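Oxidored_FMN domain-containing protein ([Pseudomonas] geniculata N1, PDB 6L6J) is a 6-hydroxypseudooxynicotine amine oxidase that binds flavin mononucleotide, a [4Fe-4S] cluster and ADP in one chain. Local coordinates at residues Lys547-Thr553 with Ile579-Thr585; Leu503-Leu507 with Ile590-Ser594. All coordinates share one frame; numbering follows the deposited sequence.

Interaction 1: Lys547-Thr553 with Ile579-Thr585; sequences KVTYVTT and IEIVVGT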
loop_
_atom_site.group_PDB
_atom_site.type_symbol
_atom_site.label_atom_id
_atom_site.label_comp_id
_atom_site.label_asym_id
_atom_site.label_seq_id
_atom_site.Cartn_x
_atom_site.Cartn_y
_atom_site.Cartn_z
ATOM N N LYS A 547 -30.499 3.423 -10.106
ATOM C CA LYS A 547 -30.529 2.312 -9.125
ATOM C C LYS A 547 -29.541 1.250 -9.624
ATOM O O LYS A 547 -29.817 0.654 -10.676
ATOM C CB LYS A 547 -31.952 1.773 -8.960
ATOM C CG LYS A 547 -32.074 0.430 -8.243
ATOM C CD LYS A 547 -31.838 0.481 -6.745
ATOM C CE LYS A 547 -31.429 -0.863 -6.167
ATOM N NZ LYS A 547 -31.444 -0.868 -4.682
ATOM N N VAL A 548 -28.431 1.052 -8.897
ATOM C CA VAL A 548 -27.347 0.094 -9.263
ATOM C C VAL A 548 -27.499 -1.211 -8.472
ATOM O O VAL A 548 -27.671 -1.133 -7.241
ATOM C CB VAL A 548 -25.945 0.709 -9.057
ATOM C CG1 VAL A 548 -24.848 -0.257 -9.480
ATOM C CG2 VAL A 548 -25.794 2.017 -9.808
ATOM N N THR A 549 -27.376 -2.348 -9.165
ATOM C CA THR A 549 -27.043 -3.659 -8.556
ATOM C C THR A 549 -25.624 -4.067 -8.986
ATOM O O THR A 549 -25.377 -4.219 -10.195
ATOM C CB THR A 549 -28.075 -4.737 -8.923
ATOM O OG1 THR A 549 -29.336 -4.412 -8.345
ATOM C CG2 THR A 549 -27.717 -6.119 -8.431
ATOM N N TYR A 550 -24.727 -4.280 -8.029
ATOM C CA TYR A 550 -23.360 -4.818 -8.288
ATOM C C TYR A 550 -23.433 -6.345 -8.221
ATOM O O TYR A 550 -23.869 -6.869 -7.163
ATOM C CB TYR A 550 -22.341 -4.272 -7.276
ATOM C CG TYR A 550 -21.019 -4.993 -7.295
ATOM C CD1 TYR A 550 -20.793 -6.119 -6.514
ATOM C CD2 TYR A 550 -20.000 -4.572 -8.130
ATOM C CE1 TYR A 550 -19.576 -6.778 -6.539
ATOM C CE2 TYR A 550 -18.779 -5.224 -8.165
ATOM C CZ TYR A 550 -18.570 -6.336 -7.378
ATOM O OH TYR A 550 -17.375 -6.985 -7.443
ATOM N N VAL A 551 -23.015 -7.021 -9.301
ATOM C CA VAL A 551 -23.153 -8.501 -9.489
ATOM C C VAL A 551 -21.765 -9.067 -9.779
ATOM O O VAL A 551 -21.159 -8.569 -10.765
ATOM C CB VAL A 551 -24.119 -8.831 -10.643
ATOM C CG1 VAL A 551 -24.259 -10.336 -10.862
ATOM C CG2 VAL A 551 -25.488 -8.197 -10.466
ATOM N N THR A 552 -21.275 -10.033 -8.979
ATOM C CA THR A 552 -20.008 -10.747 -9.286
ATOM C C THR A 552 -20.163 -12.275 -9.176
ATOM O O THR A 552 -21.033 -12.751 -8.415
ATOM C CB THR A 552 -18.844 -10.269 -8.409
ATOM O OG1 THR A 552 -17.706 -10.979 -8.919
ATOM C CG2 THR A 552 -19.043 -10.537 -6.925
ATOM N N THR A 553 -19.285 -12.989 -9.895
ATOM C CA THR A 553 -19.121 -14.468 -9.874
ATOM C C THR A 553 -18.282 -14.880 -8.669
ATOM O O THR A 553 -18.378 -16.042 -8.247
ATOM C CB THR A 553 -18.485 -14.970 -11.176
ATOM O OG1 THR A 553 -17.286 -14.226 -11.396
ATOM C CG2 THR A 553 -19.411 -14.839 -12.373
ATOM N N ILE A 579 -26.653 0.717 -3.159
ATOM C CA ILE A 579 -26.168 -0.146 -4.270
ATOM C C ILE A 579 -26.342 -1.606 -3.816
ATOM O O ILE A 579 -25.744 -2.035 -2.801
ATOM C CB ILE A 579 -24.716 0.203 -4.695
ATOM C CG1 ILE A 579 -24.640 1.560 -5.409
ATOM C CG2 ILE A 579 -24.090 -0.905 -5.555
ATOM C CD1 ILE A 579 -23.240 1.947 -5.894
ATOM N N GLU A 580 -27.172 -2.337 -4.548
ATOM C CA GLU A 580 -27.426 -3.784 -4.345
ATOM C C GLU A 580 -26.118 -4.557 -4.596
ATOM O O GLU A 580 -25.439 -4.293 -5.633
ATOM C CB GLU A 580 -28.525 -4.242 -5.296
ATOM C CG GLU A 580 -29.413 -5.313 -4.716
ATOM C CD GLU A 580 -30.260 -4.829 -3.552
ATOM O OE1 GLU A 580 -30.426 -5.630 -2.581
ATOM O OE2 GLU A 580 -30.772 -3.664 -3.628
ATOM N N ILE A 581 -25.776 -5.465 -3.673
ATOM C CA ILE A 581 -24.644 -6.419 -3.807
ATOM C C ILE A 581 -25.215 -7.828 -4.034
ATOM O O ILE A 581 -25.888 -8.358 -3.113
ATOM C CB ILE A 581 -23.722 -6.368 -2.578
ATOM C CG1 ILE A 581 -23.347 -4.934 -2.212
ATOM C CG2 ILE A 581 -22.494 -7.244 -2.794
ATOM C CD1 ILE A 581 -22.703 -4.799 -0.845
ATOM N N VAL A 582 -24.925 -8.396 -5.211
ATOM C CA VAL A 582 -25.139 -9.826 -5.559
ATOM C C VAL A 582 -23.779 -10.509 -5.761
ATOM O O VAL A 582 -22.951 -9.980 -6.519
ATOM C CB VAL A 582 -26.022 -9.964 -6.822
ATOM C CG1 VAL A 582 -26.318 -11.432 -7.150
ATOM C CG2 VAL A 582 -27.324 -9.177 -6.709
ATOM N N VAL A 583 -23.597 -11.697 -5.183
ATOM C CA VAL A 583 -22.329 -12.482 -5.246
ATOM C C VAL A 583 -22.585 -13.935 -5.668
ATOM O O VAL A 583 -23.751 -14.339 -5.826
ATOM C CB VAL A 583 -21.592 -12.401 -3.907
ATOM C CG1 VAL A 583 -21.154 -10.952 -3.656
ATOM C CG2 VAL A 583 -22.416 -12.969 -2.750
ATOM N N GLY A 584 -21.489 -14.676 -5.889
ATOM C CA GLY A 584 -21.494 -16.057 -6.416
ATOM C C GLY A 584 -22.535 -16.253 -7.509
ATOM O O GLY A 584 -23.174 -17.329 -7.512
ATOM N N THR A 585 -22.671 -15.274 -8.406
ATOM C CA THR A 585 -23.724 -15.212 -9.443
ATOM C C THR A 585 -23.097 -14.830 -10.785
ATOM O O THR A 585 -22.355 -13.831 -10.843
ATOM C CB THR A 585 -24.851 -14.227 -9.074
ATOM O OG1 THR A 585 -25.533 -14.675 -7.905
ATOM C CG2 THR A 585 -25.908 -14.097 -10.141
#
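V548 and I579 lie side by side on the well-packed face of two parallel strands, CB of V548 4.0 Å from CG1 of I579. Both are buried against helix 533-542. Next along this face, the Y550 ring sits with CD1 4.2 Å from CG2 of I581, and M574 of helix 567-577 covers Y550, I579 and I581. The Y550 hydroxyl is held by D527 and the amide of S558.

Between the strands runs a parallel ladder in which E580 and V582 bond to V548, Y550 and T552. V582 N meets Y550 O at 2.7 Å in an almost straight bond (177° at the hydrogen), and T552 N returns to V582 O at 3.0 Å. Past V583 the chain turns through G584, whose phi is positive (39°), and T585 N reaches T552 O at 3.0 Å. T585 also folds its hydroxyl back onto V583 O.

The opposite face carries T549, V551, E580 and V582. T549 CG2 lies 3.5 Å from V582 CG2, and V551 packs beside V582 as well. The open part is the edge where exposed K547 and E580 pair as a salt bridge, NZ to OE2 3.1 Å, the ammonium meeting the oxygen nearly along its C-O bond; the bend in the lysine chain (chi2 73°) swings NZ over to E580.

Strand 547-552, helix 567-577 and strand 580-582 thus form a beta-alpha-beta crossover, the repeating unit of a Rossmann-like alpha/beta fold, consistent with the OYE-like second alpha/beta domain.

Interaction 2: Leu503-Leu507 with Ile590-Ser594; sequences LPHVL and IGPSS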
loop_
_atom_site.group_PDB
_atom_site.type_symbol
_atom_site.label_atom_id
_atom_site.label_comp_id
_atom_site.label_asym_id
_atom_site.label_seq_id
_atom_site.Cartn_x
_atom_site.Cartn_y
_atom_site.Cartn_z
ATOM N N LEU A 503 -26.725 -5.948 -27.659
ATOM C CA LEU A 503 -27.898 -5.045 -27.494
ATOM C C LEU A 503 -27.412 -3.650 -27.080
ATOM O O LEU A 503 -26.489 -3.514 -26.275
ATOM C CB LEU A 503 -28.880 -5.651 -26.488
ATOM C CG LEU A 503 -29.454 -7.015 -26.882
ATOM C CD1 LEU A 503 -30.078 -7.705 -25.674
ATOM C CD2 LEU A 503 -30.464 -6.889 -28.010
ATOM N N PRO A 504 -28.005 -2.564 -27.636
ATOM C CA PRO A 504 -27.472 -1.208 -27.454
ATOM C C PRO A 504 -27.536 -0.664 -26.015
ATOM O O PRO A 504 -26.824 0.275 -25.727
ATOM C CB PRO A 504 -28.370 -0.351 -28.366
ATOM C CG PRO A 504 -29.673 -1.137 -28.430
ATOM C CD PRO A 504 -29.222 -2.578 -28.471
ATOM N N HIS A 505 -28.371 -1.251 -25.150
ATOM C CA HIS A 505 -28.451 -0.846 -23.720
ATOM C C HIS A 505 -27.236 -1.397 -22.940
ATOM O O HIS A 505 -27.039 -0.969 -21.765
ATOM C CB HIS A 505 -29.821 -1.225 -23.123
ATOM C CG HIS A 505 -29.963 -2.665 -22.762
ATOM N ND1 HIS A 505 -29.898 -3.669 -23.708
ATOM C CD2 HIS A 505 -30.157 -3.270 -21.564
ATOM C CE1 HIS A 505 -30.039 -4.833 -23.103
ATOM N NE2 HIS A 505 -30.187 -4.617 -21.785
ATOM N N VAL A 506 -26.456 -2.312 -23.549
ATOM C CA VAL A 506 -25.247 -2.940 -22.924
ATOM C C VAL A 506 -24.025 -2.031 -23.137
ATOM O O VAL A 506 -23.777 -1.602 -24.282
ATOM C CB VAL A 506 -24.994 -4.361 -23.453
ATOM C CG1 VAL A 506 -23.792 -5.009 -22.769
ATOM C CG2 VAL A 506 -26.219 -5.246 -23.298
ATOM N N LEU A 507 -23.286 -1.758 -22.061
ATOM C CA LEU A 507 -22.121 -0.838 -22.053
ATOM C C LEU A 507 -20.892 -1.545 -21.464
ATOM O O LEU A 507 -21.011 -2.657 -20.910
ATOM C CB LEU A 507 -22.473 0.390 -21.209
ATOM C CG LEU A 507 -23.821 1.052 -21.507
ATOM C CD1 LEU A 507 -24.185 2.049 -20.419
ATOM C CD2 LEU A 507 -23.809 1.726 -22.871
ATOM N N ILE A 590 -28.468 -11.762 -21.624
ATOM C CA ILE A 590 -28.953 -10.361 -21.474
ATOM C C ILE A 590 -30.113 -10.144 -22.444
ATOM O O ILE A 590 -29.847 -10.188 -23.646
ATOM C CB ILE A 590 -27.821 -9.338 -21.705
ATOM C CG1 ILE A 590 -26.677 -9.520 -20.701
ATOM C CG2 ILE A 590 -28.376 -7.924 -21.657
ATOM C CD1 ILE A 590 -25.416 -8.742 -21.041
ATOM N N GLY A 591 -31.321 -9.887 -21.926
ATOM C CA GLY A 591 -32.501 -9.466 -22.714
ATOM C C GLY A 591 -32.669 -7.944 -22.783
ATOM O O GLY A 591 -31.926 -7.184 -22.154
ATOM N N PRO A 592 -33.682 -7.449 -23.530
ATOM C CA PRO A 592 -33.872 -6.009 -23.761
ATOM C C PRO A 592 -34.019 -5.142 -22.499
ATOM O O PRO A 592 -33.721 -3.959 -22.566
ATOM C CB PRO A 592 -35.206 -5.921 -24.530
ATOM C CG PRO A 592 -35.391 -7.279 -25.155
ATOM C CD PRO A 592 -34.704 -8.260 -24.216
ATOM N N SER A 593 -34.528 -5.722 -21.413
ATOM C CA SER A 593 -34.862 -4.988 -20.165
ATOM C C SER A 593 -34.692 -5.880 -18.923
ATOM O O SER A 593 -35.211 -5.523 -17.847
ATOM C CB SER A 593 -36.272 -4.453 -20.258
ATOM O OG SER A 593 -37.219 -5.496 -20.041
ATOM N N SER A 594 -34.000 -7.011 -19.053
ATOM C CA SER A 594 -33.625 -7.882 -17.905
ATOM C C SER A 594 -32.430 -8.757 -18.281
ATOM O O SER A 594 -32.168 -8.944 -19.480
ATOM C CB SER A 594 -34.801 -8.704 -17.437
ATOM O OG SER A 594 -35.206 -9.635 -18.430
HETATM O O HOH W 1 -30.893 -5.988 -19.742
#
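The H505 ring is sandwiched between P592 O, which sits 3.6 Å above its plane over the centre, and V506 CG2 on the opposite face, displaced toward the rim. In the plane, at the ring's edge, lie L503 CD1 and a water. That water is 2.6 Å from H505 NE2 and gives a hydrogen bond to G591 O at 2.9 Å, so it bridges the imidazole and the backbone of the other segment. H505 NE2 itself is 3.1 Å from G591 O.

With CG between the backbone N and the carbonyl carbon (chi1 78°), the histidine ring is directed across to the neighbouring loop. I590 supplies the apolar part: its CG2 is 3.8 Å from H505 NE2, the two side chains crossing at a slant, and the same methyl meets V506 CG2 at 3.8 Å, tip to tip. I590 is the buried residue of the contact; beyond it lies V613 of strand 612-621, which H505 also touches, while V506 rests on L615. L503 contributes one branch, CD1, reaching the backbone of I590 and G591.

Each segment is held in shape by a bond of its own. V506 N returns to L503 O at 3.0 Å, closing a type I beta turn, and G591 N bonds S594 O at 2.8 Å across the bend made by P592 and S593. Exposed P592 and S593 mark the solvent side. The result is a surface packing of two chain reversals: the type I turn leading into strand 506-507 against the tight connection between strands 585-590 and 594-599, beside strand 612-621 of the mixed sheet.

Overall arrangement
Interactions 1 and 2 have centres about 17 Å apart and nearest atoms about 10 Å apart, so they do not touch. The chain joins them directly, however: strand 585-590 starts at the T585 end of interaction 1 and delivers I590 to interaction 2. Along the sequence the first contact is nested within the loop closed by the second. Both reach one mixed sheet, in which 506-507 pairs with 612-621, 612-621 with 522-527, and 522-527 with 547-552, which then meets 580-582. Interaction 1 is the more buried; interaction 2 is a surface contact. Each lies away from the FMN, iron-sulfur and ADP sites.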